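Local coordinates for protein teichoic acid D-alanine hydrolase (Staphylococcus aureus, PDB 5ZH8) that removes D-alanyl esters from wall teichoic acid and lipoteichoic acid, affecting cell-wall structure, autolysis and methicillin resistance in this organism, at residues A[50-55]-A[234-239]; A[131-136]-A[221-226]. All coordinates share one frame; numbering follows the deposited sequence.

Contact 1 (A[50-55]-A[234-239])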
loop_
_atom_site.group_PDB
_atom_site.type_symbol
_atom_site.label_atom_id
_atom_site.label_comp_id
_atom_site.label_asym_id
_atom_site.label_seq_id
_atom_site.Cartn_x
_atom_site.Cartn_y
_atom_site.Cartn_z
ATOM N N LYS A 50 -15.449 -14.790 25.620
ATOM C CA LYS A 50 -16.380 -15.497 26.449
ATOM C C LYS A 50 -17.697 -15.478 25.755
ATOM O O LYS A 50 -18.251 -16.513 25.488
ATOM C CB LYS A 50 -16.544 -14.783 27.771
ATOM C CG LYS A 50 -16.120 -15.562 28.992
ATOM C CD LYS A 50 -15.125 -14.753 29.797
ATOM C CE LYS A 50 -15.455 -14.769 31.270
ATOM N NZ LYS A 50 -14.302 -14.284 32.070
ATOM N N TYR A 51 -18.190 -14.283 25.441
ATOM C CA TYR A 51 -19.500 -14.133 24.819
ATOM C C TYR A 51 -19.613 -14.907 23.507
ATOM O O TYR A 51 -20.592 -15.619 23.283
ATOM C CB TYR A 51 -19.828 -12.661 24.561
ATOM C CG TYR A 51 -21.048 -12.506 23.684
ATOM C CD1 TYR A 51 -22.318 -12.726 24.197
ATOM C CD2 TYR A 51 -20.933 -12.191 22.327
ATOM C CE1 TYR A 51 -23.443 -12.609 23.399
ATOM C CE2 TYR A 51 -22.058 -12.077 21.525
ATOM C CZ TYR A 51 -23.308 -12.289 22.071
ATOM O OH TYR A 51 -24.433 -12.199 21.294
ATOM N N LEU A 52 -18.616 -14.751 22.641
ATOM C CA LEU A 52 -18.646 -15.348 21.305
ATOM C C LEU A 52 -18.584 -16.870 21.322
ATOM O O LEU A 52 -19.277 -17.529 20.546
ATOM C CB LEU A 52 -17.494 -14.808 20.462
ATOM C CG LEU A 52 -17.588 -13.320 20.148
ATOM C CD1 LEU A 52 -16.238 -12.793 19.709
ATOM C CD2 LEU A 52 -18.650 -13.060 19.093
ATOM N N VAL A 53 -17.751 -17.424 22.197
ATOM C CA VAL A 53 -17.634 -18.880 22.321
ATOM C C VAL A 53 -18.988 -19.475 22.696
ATOM O O VAL A 53 -19.428 -20.447 22.083
ATOM C CB VAL A 53 -16.553 -19.306 23.352
ATOM C CG1 VAL A 53 -16.638 -20.796 23.668
ATOM C CG2 VAL A 53 -15.157 -18.955 22.850
ATOM N N ASP A 54 -19.652 -18.872 23.680
ATOM C CA ASP A 54 -20.939 -19.371 24.160
ATOM C C ASP A 54 -22.028 -19.193 23.107
ATOM O O ASP A 54 -22.897 -20.053 22.941
ATOM C CB ASP A 54 -21.350 -18.665 25.450
ATOM C CG ASP A 54 -22.657 -19.184 25.990
ATOM O OD1 ASP A 54 -22.675 -20.306 26.542
ATOM O OD2 ASP A 54 -23.676 -18.480 25.845
ATOM N N ARG A 55 -21.964 -18.070 22.406
ATOM C CA ARG A 55 -22.881 -17.770 21.317
ATOM C C ARG A 55 -22.789 -18.807 20.195
ATOM O O ARG A 55 -23.807 -19.194 19.621
ATOM C CB ARG A 55 -22.569 -16.376 20.763
ATOM C CG ARG A 55 -23.527 -15.889 19.691
ATOM C CD ARG A 55 -22.885 -14.817 18.837
ATOM N NE ARG A 55 -23.618 -14.601 17.595
ATOM C CZ ARG A 55 -24.754 -13.924 17.481
ATOM N NH1 ARG A 55 -25.327 -13.356 18.541
ATOM N NH2 ARG A 55 -25.316 -13.815 16.283
ATOM N N ASN A 234 -22.532 -6.246 22.519
ATOM C CA ASN A 234 -23.216 -5.018 22.154
ATOM C C ASN A 234 -23.468 -4.979 20.651
ATOM O O ASN A 234 -24.562 -4.614 20.219
ATOM C CB ASN A 234 -22.431 -3.782 22.608
ATOM C CG ASN A 234 -22.607 -3.477 24.095
ATOM O OD1 ASN A 234 -21.633 -3.332 24.833
ATOM N ND2 ASN A 234 -23.857 -3.340 24.534
ATOM N N TYR A 235 -22.471 -5.374 19.856
ATOM C CA TYR A 235 -22.640 -5.416 18.400
ATOM C C TYR A 235 -23.740 -6.385 17.966
ATOM O O TYR A 235 -24.586 -6.035 17.148
ATOM C CB TYR A 235 -21.350 -5.794 17.667
ATOM C CG TYR A 235 -21.650 -6.269 16.258
ATOM C CD1 TYR A 235 -21.865 -5.363 15.221
ATOM C CD2 TYR A 235 -21.779 -7.628 15.975
ATOM C CE1 TYR A 235 -22.174 -5.800 13.947
ATOM C CE2 TYR A 235 -22.090 -8.069 14.699
ATOM C CZ TYR A 235 -22.286 -7.149 13.696
ATOM O OH TYR A 235 -22.596 -7.602 12.441
ATOM N N TYR A 236 -23.712 -7.609 18.479
ATOM C CA TYR A 236 -24.696 -8.609 18.055
ATOM C C TYR A 236 -26.112 -8.275 18.534
ATOM O O TYR A 236 -27.063 -8.307 17.748
ATOM C CB TYR A 236 -24.302 -10.027 18.490
ATOM C CG TYR A 236 -23.397 -10.726 17.502
ATOM C CD1 TYR A 236 -23.855 -11.099 16.240
ATOM C CD2 TYR A 236 -22.067 -10.966 17.807
ATOM C CE1 TYR A 236 -23.022 -11.729 15.333
ATOM C CE2 TYR A 236 -21.221 -11.590 16.903
ATOM C CZ TYR A 236 -21.702 -11.970 15.666
ATOM O OH TYR A 236 -20.876 -12.600 14.764
ATOM N N THR A 237 -26.248 -7.951 19.813
ATOM C CA THR A 237 -27.557 -7.657 20.390
ATOM C C THR A 237 -28.188 -6.384 19.797
ATOM O O THR A 237 -29.399 -6.339 19.569
ATOM C CB THR A 237 -27.473 -7.515 21.922
ATOM O OG1 THR A 237 -26.434 -6.594 22.259
ATOM C CG2 THR A 237 -27.167 -8.838 22.566
ATOM N N LYS A 238 -27.364 -5.372 19.529
ATOM C CA LYS A 238 -27.866 -4.070 19.084
ATOM C C LYS A 238 -27.804 -3.816 17.575
ATOM O O LYS A 238 -28.458 -2.896 17.086
ATOM C CB LYS A 238 -27.138 -2.936 19.812
ATOM C CG LYS A 238 -27.267 -2.945 21.328
ATOM C CD LYS A 238 -26.498 -1.769 21.914
ATOM C CE LYS A 238 -26.680 -1.631 23.415
ATOM N NZ LYS A 238 -28.047 -1.162 23.764
ATOM N N ILE A 239 -27.024 -4.599 16.835
ATOM C CA ILE A 239 -26.895 -4.398 15.374
ATOM C C ILE A 239 -26.937 -5.713 14.600
ATOM O O ILE A 239 -27.828 -5.922 13.781
ATOM C CB ILE A 239 -25.594 -3.645 15.007
ATOM C CG1 ILE A 239 -25.558 -2.261 15.667
ATOM C CG2 ILE A 239 -25.459 -3.507 13.491
ATOM C CD1 ILE A 239 -24.178 -1.639 15.717
#
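The helical segments 50-55 and 234-239, whose CA atoms come nearest at L52 and Y236, 9.6 Å apart, run with their axes 11.7 Å apart and inclined at 60°, a gap bridged by long side chains. Most of the contact gathers on Y236. The guanidinium of R55 lies flat on one face of that ring, shifted toward the rim, with planes 19° apart; R55 CZ is 3.5 Å from the Y236 ring centroid, a cation-pi stack. R55 reaches it with CG anti to the backbone N (chi1 -175°) and the chain extended to NE, which also puts CD over the same face as a CH-pi contact. Y235 CE2 covers the opposite face near its centre, and the ring is thus sandwiched. Y51 comes in with its edge toward Y236, its CE2 3.9 Å from Y236 CD2 and its OH 3.5 Å from Y236 CB, while L52 crosses Y236 at about a right angle, its CD2 3.7 Å from Y236 CE2. Four residues before R55, Y51 OH accepts a bent hydrogen bond from R55 NH1, 3.1 Å, tilted from the guanidinium plane. D241, whose carboxylate would be expected to offset the charge, forms a salt bridge with R55 NH2; held from two nitrogens, the guanidinium would turn less freely, while E253 holds Y236 OH. This stacked arginine-tyrosine cation-pi pair joins helix 47-55, the first in the model, to helix 231-240 within this beta-lactamase-family fold.

Contact 2 (A[131-136]-A[221-226])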
loop_
_atom_site.group_PDB
_atom_site.type_symbol
_atom_site.label_atom_id
_atom_site.label_comp_id
_atom_site.label_asym_id
_atom_site.label_seq_id
_atom_site.Cartn_x
_atom_site.Cartn_y
_atom_site.Cartn_z
ATOM N N PHE A 131 -17.518 2.249 11.835
ATOM C CA PHE A 131 -18.935 2.524 11.590
ATOM C C PHE A 131 -19.825 1.735 12.549
ATOM O O PHE A 131 -20.778 2.271 13.099
ATOM C CB PHE A 131 -19.286 2.207 10.124
ATOM C CG PHE A 131 -20.738 2.419 9.770
ATOM C CD1 PHE A 131 -21.401 3.591 10.115
ATOM C CD2 PHE A 131 -21.438 1.447 9.057
ATOM C CE1 PHE A 131 -22.731 3.781 9.778
ATOM C CE2 PHE A 131 -22.768 1.627 8.718
ATOM C CZ PHE A 131 -23.416 2.798 9.083
ATOM N N SER A 132 -19.504 0.462 12.743
ATOM C CA SER A 132 -20.183 -0.381 13.732
ATOM C C SER A 132 -20.112 0.254 15.132
ATOM O O SER A 132 -21.135 0.380 15.820
ATOM C CB SER A 132 -19.573 -1.794 13.730
ATOM O OG SER A 132 -19.848 -2.501 14.929
ATOM N N THR A 133 -18.905 0.663 15.525
ATOM C CA THR A 133 -18.667 1.312 16.813
ATOM C C THR A 133 -19.415 2.658 16.921
ATOM O O THR A 133 -19.958 2.991 17.978
ATOM C CB THR A 133 -17.151 1.532 17.046
ATOM O OG1 THR A 133 -16.467 0.274 17.013
ATOM C CG2 THR A 133 -16.883 2.218 18.394
ATOM N N GLY A 134 -19.441 3.420 15.831
ATOM C CA GLY A 134 -20.183 4.674 15.792
ATOM C C GLY A 134 -21.678 4.470 15.971
ATOM O O GLY A 134 -22.335 5.243 16.663
ATOM N N LEU A 135 -22.220 3.425 15.348
ATOM C CA LEU A 135 -23.642 3.105 15.483
ATOM C C LEU A 135 -23.996 2.763 16.923
ATOM O O LEU A 135 -25.038 3.186 17.424
ATOM C CB LEU A 135 -24.030 1.950 14.560
ATOM C CG LEU A 135 -24.135 2.317 13.077
ATOM C CD1 LEU A 135 -24.091 1.072 12.205
ATOM C CD2 LEU A 135 -25.401 3.119 12.801
ATOM N N LEU A 136 -23.119 2.000 17.580
ATOM C CA LEU A 136 -23.289 1.648 18.983
ATOM C C LEU A 136 -23.246 2.888 19.866
ATOM O O LEU A 136 -24.016 2.997 20.815
ATOM C CB LEU A 136 -22.206 0.650 19.415
ATOM C CG LEU A 136 -22.298 -0.768 18.833
ATOM C CD1 LEU A 136 -21.046 -1.561 19.172
ATOM C CD2 LEU A 136 -23.546 -1.492 19.328
ATOM N N LYS A 221 -14.010 0.706 24.200
ATOM C CA LYS A 221 -13.906 0.423 25.627
ATOM C C LYS A 221 -14.941 1.218 26.431
ATOM O O LYS A 221 -15.494 0.713 27.417
ATOM C CB LYS A 221 -12.493 0.724 26.137
ATOM C CG LYS A 221 -12.232 0.269 27.565
ATOM C CD LYS A 221 -12.236 -1.253 27.675
ATOM C CE LYS A 221 -12.947 -1.723 28.937
ATOM N NZ LYS A 221 -13.337 -3.158 28.853
ATOM N N VAL A 222 -15.194 2.459 26.007
ATOM C CA VAL A 222 -16.258 3.285 26.589
ATOM C C VAL A 222 -17.593 2.540 26.493
ATOM O O VAL A 222 -18.349 2.463 27.471
ATOM C CB VAL A 222 -16.357 4.668 25.886
ATOM C CG1 VAL A 222 -17.651 5.391 26.254
ATOM C CG2 VAL A 222 -15.152 5.539 26.227
ATOM N N ILE A 223 -17.868 1.988 25.311
ATOM C CA ILE A 223 -19.075 1.197 25.088
ATOM C C ILE A 223 -19.134 0.042 26.081
ATOM O O ILE A 223 -20.157 -0.180 26.720
ATOM C CB ILE A 223 -19.154 0.659 23.638
ATOM C CG1 ILE A 223 -19.383 1.812 22.653
ATOM C CG2 ILE A 223 -20.265 -0.376 23.485
ATOM C CD1 ILE A 223 -19.081 1.465 21.215
ATOM N N GLU A 224 -18.032 -0.686 26.210
ATOM C CA GLU A 224 -17.989 -1.825 27.120
ATOM C C GLU A 224 -18.222 -1.407 28.570
ATOM O O GLU A 224 -18.963 -2.069 29.293
ATOM C CB GLU A 224 -16.660 -2.573 26.998
ATOM C CG GLU A 224 -16.544 -3.414 25.739
ATOM C CD GLU A 224 -15.318 -4.299 25.739
ATOM O OE1 GLU A 224 -14.365 -4.017 26.504
ATOM O OE2 GLU A 224 -15.309 -5.281 24.968
ATOM N N GLU A 225 -17.595 -0.302 28.972
ATOM C CA GLU A 225 -17.639 0.167 30.357
ATOM C C GLU A 225 -19.032 0.655 30.758
ATOM O O GLU A 225 -19.488 0.349 31.849
ATOM C CB GLU A 225 -16.614 1.292 30.567
ATOM C CG GLU A 225 -16.342 1.645 32.021
ATOM C CD GLU A 225 -15.563 0.575 32.759
ATOM O OE1 GLU A 225 -14.729 -0.119 32.121
ATOM O OE2 GLU A 225 -15.782 0.439 33.988
ATOM N N VAL A 226 -19.694 1.415 29.883
ATOM C CA VAL A 226 -21.018 1.973 30.193
ATOM C C VAL A 226 -22.103 0.912 30.165
ATOM O O VAL A 226 -23.063 0.996 30.929
ATOM C CB VAL A 226 -21.439 3.124 29.247
ATOM C CG1 VAL A 226 -20.469 4.288 29.335
ATOM C CG2 VAL A 226 -21.599 2.642 27.815
#
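I223 meets T133 and L136 through a single methyl group, its CD1, and this apolar touch is the whole of the direct contact between the helical segments 131-136 and 221-226. CD1 is 3.7 Å from T133 CG2 and equally 3.7 Å from L136 CB, so it sits between residues three apart on one helical turn. The backbone O of T133 also borders it. With CG1 anti to its carbonyl carbon (chi1 -69°), the I223 chain runs on across to the other helix, meeting L136 at about a right angle and T133 more obliquely. CA atoms of L136 and I223 approach to 7.4 Å.

No polar group bonds across the segments. T133 divides its branches: CG2 faces I223, while OG1 is hydrogen-bonded to Y231 OH and to G284 O. On the 221-226 side, K221 NZ forms a salt bridge to E224 OE1, 2.7 Å away and nearly in line with the C-O bond, and a second one to D190; E224 OE2 accepts from the backbone N of Y231.

The direct contact thus rests on van der Waals packing, and the K221-E224 pair, with D190 and the backbone N of Y231, would be expected to balance these buried groups without help from 131-136.

Helix 231-240 joins the two contacts, whose centres lie 13 Å apart. It presents Y236 to contact 1 and the N234, Y235 and I239 side to contact 2: N234 O reaches L136 CD2 at 3.4 Å, and I239 CD1 lies 3.7 Å from S132 O. Because helix 213-227 leads directly into helix 231-240, the I223 packing of contact 2 and the Y236 stack of contact 1 belong to consecutive helices. Contact 2 is fully buried, its centre about 13 Å from that of the chain; contact 1, about 17 Å out, only partly so. Helix 129-142 begins within a Ser-X-X-Lys sequence, probably the nucleophile motif as in beta-lactamases and penicillin-binding proteins, so contact 2 probably lies near the active site.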